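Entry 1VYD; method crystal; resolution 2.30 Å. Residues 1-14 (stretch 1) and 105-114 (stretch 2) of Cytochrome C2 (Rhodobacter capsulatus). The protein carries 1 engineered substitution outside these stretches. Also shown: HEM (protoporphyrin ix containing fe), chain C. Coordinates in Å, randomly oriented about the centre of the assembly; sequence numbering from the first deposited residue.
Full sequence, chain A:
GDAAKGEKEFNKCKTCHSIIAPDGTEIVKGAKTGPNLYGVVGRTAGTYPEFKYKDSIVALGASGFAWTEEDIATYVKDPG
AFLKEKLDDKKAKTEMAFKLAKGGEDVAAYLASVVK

Stretch 1 1-14: GDAAKGEKEFNKCK
Stretch 2, residues 105-114: EDVAAYLASV

How do the two helices meet? The helix that begins at Ala3 crosses the one that runs through Glu105 to Ala112, already under way before Glu105, at a signed angle of -102°, axes 6.9 Å apart at closest approach, with phi/psi near -65/-40 through most of both, relaxing to -74/-22 at Glu9 and -84/-11 at Ser113. Gly6 sets the register, its CA 3.9 Å from Val107 CA, and Ala3 CA lies 4.0 Å from Tyr110 CA. Such closeness needs a glycine: an ideal CB on Gly6 would fall 1.8 Å from Asp106 O. Instead Gly6 CA makes a CA-H...O contact with Asp106 O at 3.3 Å.

What does Tyr110 cover? It buries the most surface, with CB directed toward stretch 1 (chi1 t, 168°; chi2 65°). Glu7 CA sits over its ring face, 3.6 Å from the centroid, while Ala3 O approaches Tyr110 CB at 3.6 Å. Phe10 (chi1 t, -159°; chi2 67°) meets the ring obliquely, planes at 57°, with Phe10 CG 3.9 Å from Tyr110 CE2.

How does Asp106 hold the N-terminus? With chi1 m (-65°), its OD2 accepts a nearly straight hydrogen bond from Asp2 N at 2.9 Å. Asp2 (phi/psi -104/116, chi1 t) in turn caps its own helix, OD2 weakly accepting from Lys5 N at 3.4 Å.

Where does Val107 lead? Val107 CG1 (chi1 t) lies 3.9 Å from Phe10 CD1, at that ring's edge, and 3.8 Å from HEM CMB.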

# COMPACT_ATOMS: atom_id res chain seq x y z
N GLY A 1 10.83 8.56 -7.67
CA GLY A 1 10.34 9.75 -6.91
C GLY A 1 11.40 9.97 -5.82
O GLY A 1 12.46 9.36 -5.93
N ASP A 2 11.10 10.75 -4.81
CA ASP A 2 12.06 11.03 -3.75
C ASP A 2 11.80 10.27 -2.47
O ASP A 2 10.88 10.60 -1.73
CB ASP A 2 11.98 12.54 -3.56
CG ASP A 2 13.00 13.13 -2.62
OD1 ASP A 2 13.08 14.38 -2.64
OD2 ASP A 2 13.65 12.37 -1.88
N ALA A 3 12.71 9.38 -2.06
CA ALA A 3 12.62 8.56 -0.88
C ALA A 3 12.71 9.35 0.42
O ALA A 3 12.05 9.04 1.43
CB ALA A 3 13.68 7.45 -0.91
N ALA A 4 13.65 10.27 0.51
CA ALA A 4 13.77 11.04 1.76
C ALA A 4 12.52 11.87 2.02
O ALA A 4 12.12 11.93 3.19
CB ALA A 4 14.96 12.01 1.74
N LYS A 5 11.87 12.48 1.05
CA LYS A 5 10.66 13.22 1.29
C LYS A 5 9.47 12.28 1.59
O LYS A 5 8.60 12.55 2.44
CB LYS A 5 10.22 14.02 0.03
CG LYS A 5 9.74 15.38 0.55
CD LYS A 5 9.20 16.29 -0.50
CE LYS A 5 7.68 16.48 -0.32
NZ LYS A 5 7.36 17.76 -1.05
N GLY A 6 9.44 11.14 0.90
CA GLY A 6 8.42 10.13 1.10
C GLY A 6 8.49 9.58 2.51
O GLY A 6 7.45 9.32 3.13
N GLU A 7 9.67 9.52 3.10
CA GLU A 7 9.79 9.13 4.52
C GLU A 7 9.00 10.07 5.43
O GLU A 7 8.49 9.70 6.50
CB GLU A 7 11.27 9.12 4.97
CG GLU A 7 11.48 8.61 6.37
CD GLU A 7 12.94 8.31 6.69
OE1 GLU A 7 13.31 8.20 7.87
OE2 GLU A 7 13.80 8.13 5.82
N LYS A 8 9.10 11.38 5.13
CA LYS A 8 8.37 12.36 5.95
C LYS A 8 6.88 12.30 5.61
O LYS A 8 6.04 12.43 6.49
CB LYS A 8 8.94 13.76 5.75
CG LYS A 8 10.45 13.90 5.95
CD LYS A 8 10.92 15.11 5.15
CE LYS A 8 12.37 15.50 5.43
NZ LYS A 8 12.68 15.78 6.85
N GLU A 9 6.48 11.97 4.38
CA GLU A 9 5.09 11.88 3.98
C GLU A 9 4.39 10.63 4.56
O GLU A 9 3.18 10.70 4.58
CB GLU A 9 4.91 11.83 2.49
CG GLU A 9 5.43 12.94 1.63
CD GLU A 9 4.70 14.25 1.85
OE1 GLU A 9 3.65 14.30 2.53
OE2 GLU A 9 5.21 15.28 1.35
N PHE A 10 5.11 9.57 4.94
CA PHE A 10 4.59 8.37 5.55
C PHE A 10 3.91 8.61 6.91
O PHE A 10 3.13 7.76 7.37
CB PHE A 10 5.77 7.35 5.81
CG PHE A 10 5.25 5.94 5.95
CD1 PHE A 10 4.67 5.31 4.84
CD2 PHE A 10 5.06 5.40 7.24
CE1 PHE A 10 4.15 4.03 4.94
CE2 PHE A 10 4.48 4.15 7.33
CZ PHE A 10 4.09 3.45 6.19
N ASN A 11 4.01 9.80 7.52
CA ASN A 11 3.29 10.26 8.66
C ASN A 11 1.79 10.27 8.31
O ASN A 11 1.09 10.19 9.29
CB ASN A 11 3.62 11.69 9.19
CG ASN A 11 3.34 12.86 8.23
OD1 ASN A 11 2.85 12.72 7.09
ND2 ASN A 11 3.73 14.08 8.56
N LYS A 12 1.29 10.22 7.07
CA LYS A 12 -0.13 9.96 6.85
C LYS A 12 -0.46 8.46 6.78
O LYS A 12 -1.49 8.17 6.12
CB LYS A 12 -0.47 10.49 5.42
CG LYS A 12 -1.05 11.88 5.41
CD LYS A 12 -0.12 13.02 5.20
CE LYS A 12 0.92 13.20 4.14
NZ LYS A 12 1.91 14.21 4.66
N CYS A 13 0.57 7.58 6.81
CA CYS A 13 0.22 6.16 6.58
C CYS A 13 0.28 5.42 7.88
O CYS A 13 -0.41 4.43 8.13
CB CYS A 13 1.34 5.54 5.67
SG CYS A 13 1.49 6.51 4.12
N LYS A 14 1.12 5.97 8.76
CA LYS A 14 1.46 5.30 10.04
C LYS A 14 0.29 5.23 11.02
O LYS A 14 0.36 4.39 11.91
CB LYS A 14 2.63 5.94 10.78
CG LYS A 14 2.37 6.98 11.78
CD LYS A 14 3.47 7.05 12.85
CE LYS A 14 2.86 6.71 14.23
NZ LYS A 14 3.12 7.88 15.18
N GLU A 105 4.10 9.45 -5.29
CA GLU A 105 5.32 9.04 -5.92
C GLU A 105 6.43 8.98 -4.89
O GLU A 105 7.25 8.08 -4.97
CB GLU A 105 5.77 10.00 -7.02
CG GLU A 105 5.76 9.44 -8.43
CD GLU A 105 6.21 10.49 -9.45
OE1 GLU A 105 5.91 11.71 -9.32
OE2 GLU A 105 6.92 10.13 -10.42
N ASP A 106 6.46 9.96 -4.00
CA ASP A 106 7.53 10.02 -3.00
C ASP A 106 7.37 8.93 -1.96
O ASP A 106 8.36 8.30 -1.60
CB ASP A 106 7.53 11.43 -2.39
CG ASP A 106 7.89 12.51 -3.41
OD1 ASP A 106 7.44 13.67 -3.22
OD2 ASP A 106 8.61 12.19 -4.39
N VAL A 107 6.14 8.71 -1.46
CA VAL A 107 5.87 7.63 -0.54
C VAL A 107 6.19 6.27 -1.20
O VAL A 107 6.78 5.37 -0.59
CB VAL A 107 4.39 7.60 -0.06
CG1 VAL A 107 4.30 6.62 1.14
CG2 VAL A 107 3.94 8.94 0.47
N ALA A 108 5.82 6.07 -2.46
CA ALA A 108 6.09 4.92 -3.25
C ALA A 108 7.58 4.60 -3.39
O ALA A 108 7.93 3.44 -3.11
CB ALA A 108 5.53 5.01 -4.66
N ALA A 109 8.41 5.59 -3.65
CA ALA A 109 9.87 5.46 -3.72
C ALA A 109 10.41 5.13 -2.32
O ALA A 109 11.31 4.33 -2.13
CB ALA A 109 10.56 6.77 -4.11
N TYR A 110 9.85 5.81 -1.29
CA TYR A 110 10.26 5.49 0.06
C TYR A 110 9.93 4.02 0.40
O TYR A 110 10.68 3.39 1.14
CB TYR A 110 9.57 6.45 1.05
CG TYR A 110 9.71 6.01 2.49
CD1 TYR A 110 10.98 6.00 3.07
CD2 TYR A 110 8.65 5.57 3.24
CE1 TYR A 110 11.20 5.55 4.37
CE2 TYR A 110 8.79 5.17 4.58
CZ TYR A 110 10.08 5.10 5.09
OH TYR A 110 10.26 4.69 6.40
N LEU A 111 8.79 3.46 0.02
CA LEU A 111 8.50 2.06 0.34
C LEU A 111 9.44 1.09 -0.38
O LEU A 111 9.88 0.10 0.24
CB LEU A 111 7.02 1.69 0.08
CG LEU A 111 5.98 2.42 0.94
CD1 LEU A 111 4.57 2.34 0.37
CD2 LEU A 111 5.98 1.85 2.35
N ALA A 112 9.88 1.38 -1.60
CA ALA A 112 10.84 0.52 -2.32
C ALA A 112 12.23 0.57 -1.69
O ALA A 112 12.96 -0.42 -1.72
CB ALA A 112 11.04 0.95 -3.79
N SER A 113 12.60 1.71 -1.10
CA SER A 113 13.97 1.85 -0.63
C SER A 113 14.19 1.24 0.74
O SER A 113 15.33 1.02 1.15
CB SER A 113 14.34 3.34 -0.55
OG SER A 113 13.78 3.87 0.65
N VAL A 114 13.11 0.89 1.41
CA VAL A 114 13.15 0.50 2.82
C VAL A 114 13.65 -0.90 3.04
O VAL A 114 14.16 -1.22 4.11
CB VAL A 114 11.69 0.73 3.34
CG1 VAL A 114 10.93 -0.57 3.51
CG2 VAL A 114 11.79 1.55 4.60
CHA HEM C . -4.06 -1.37 2.06
CHB HEM C . -0.56 1.91 1.23
CHC HEM C . -2.77 4.99 4.29
CHD HEM C . -5.74 1.39 5.71
C1A HEM C . -2.97 -0.69 1.53
C2A HEM C . -2.09 -1.18 0.49
C3A HEM C . -1.17 -0.26 0.28
C4A HEM C . -1.43 0.83 1.16
CMA HEM C . 0.06 -0.14 -0.65
CAA HEM C . -2.28 -2.58 -0.19
CBA HEM C . -1.47 -3.61 0.58
CGA HEM C . -1.49 -5.05 0.12
O1A HEM C . -2.12 -5.37 -0.94
O2A HEM C . -0.98 -5.83 0.95
C1B HEM C . -0.91 2.99 2.01
C2B HEM C . -0.17 4.23 1.99
C3B HEM C . -0.83 5.07 2.81
C4B HEM C . -1.93 4.38 3.41
CMB HEM C . 1.14 4.48 1.17
CAB HEM C . -0.56 6.57 3.08
CBB HEM C . -0.44 7.43 2.00
C1C HEM C . -3.76 4.25 4.94
C2C HEM C . -4.57 4.76 6.03
C3C HEM C . -5.39 3.80 6.40
C4C HEM C . -5.12 2.63 5.58
CMC HEM C . -4.36 6.18 6.59
CAC HEM C . -6.55 3.81 7.41
CBC HEM C . -7.31 4.92 7.68
C1D HEM C . -5.50 0.32 4.87
C2D HEM C . -6.32 -0.86 4.81
C3D HEM C . -5.85 -1.62 3.80
C4D HEM C . -4.78 -0.91 3.16
CMD HEM C . -7.45 -1.14 5.81
CAD HEM C . -6.38 -2.95 3.27
CBD HEM C . -7.31 -2.60 2.05
CGD HEM C . -8.46 -3.53 1.80
O1D HEM C . -9.30 -3.05 1.00
O2D HEM C . -8.63 -4.59 2.48
NA HEM C . -2.54 0.53 1.92
NB HEM C . -1.93 3.08 2.91
NC HEM C . -4.12 2.94 4.67
ND HEM C . -4.58 0.30 3.82
FE HEM C . -3.31 1.71 3.32
O HOH W 1 8.85 6.92 8.40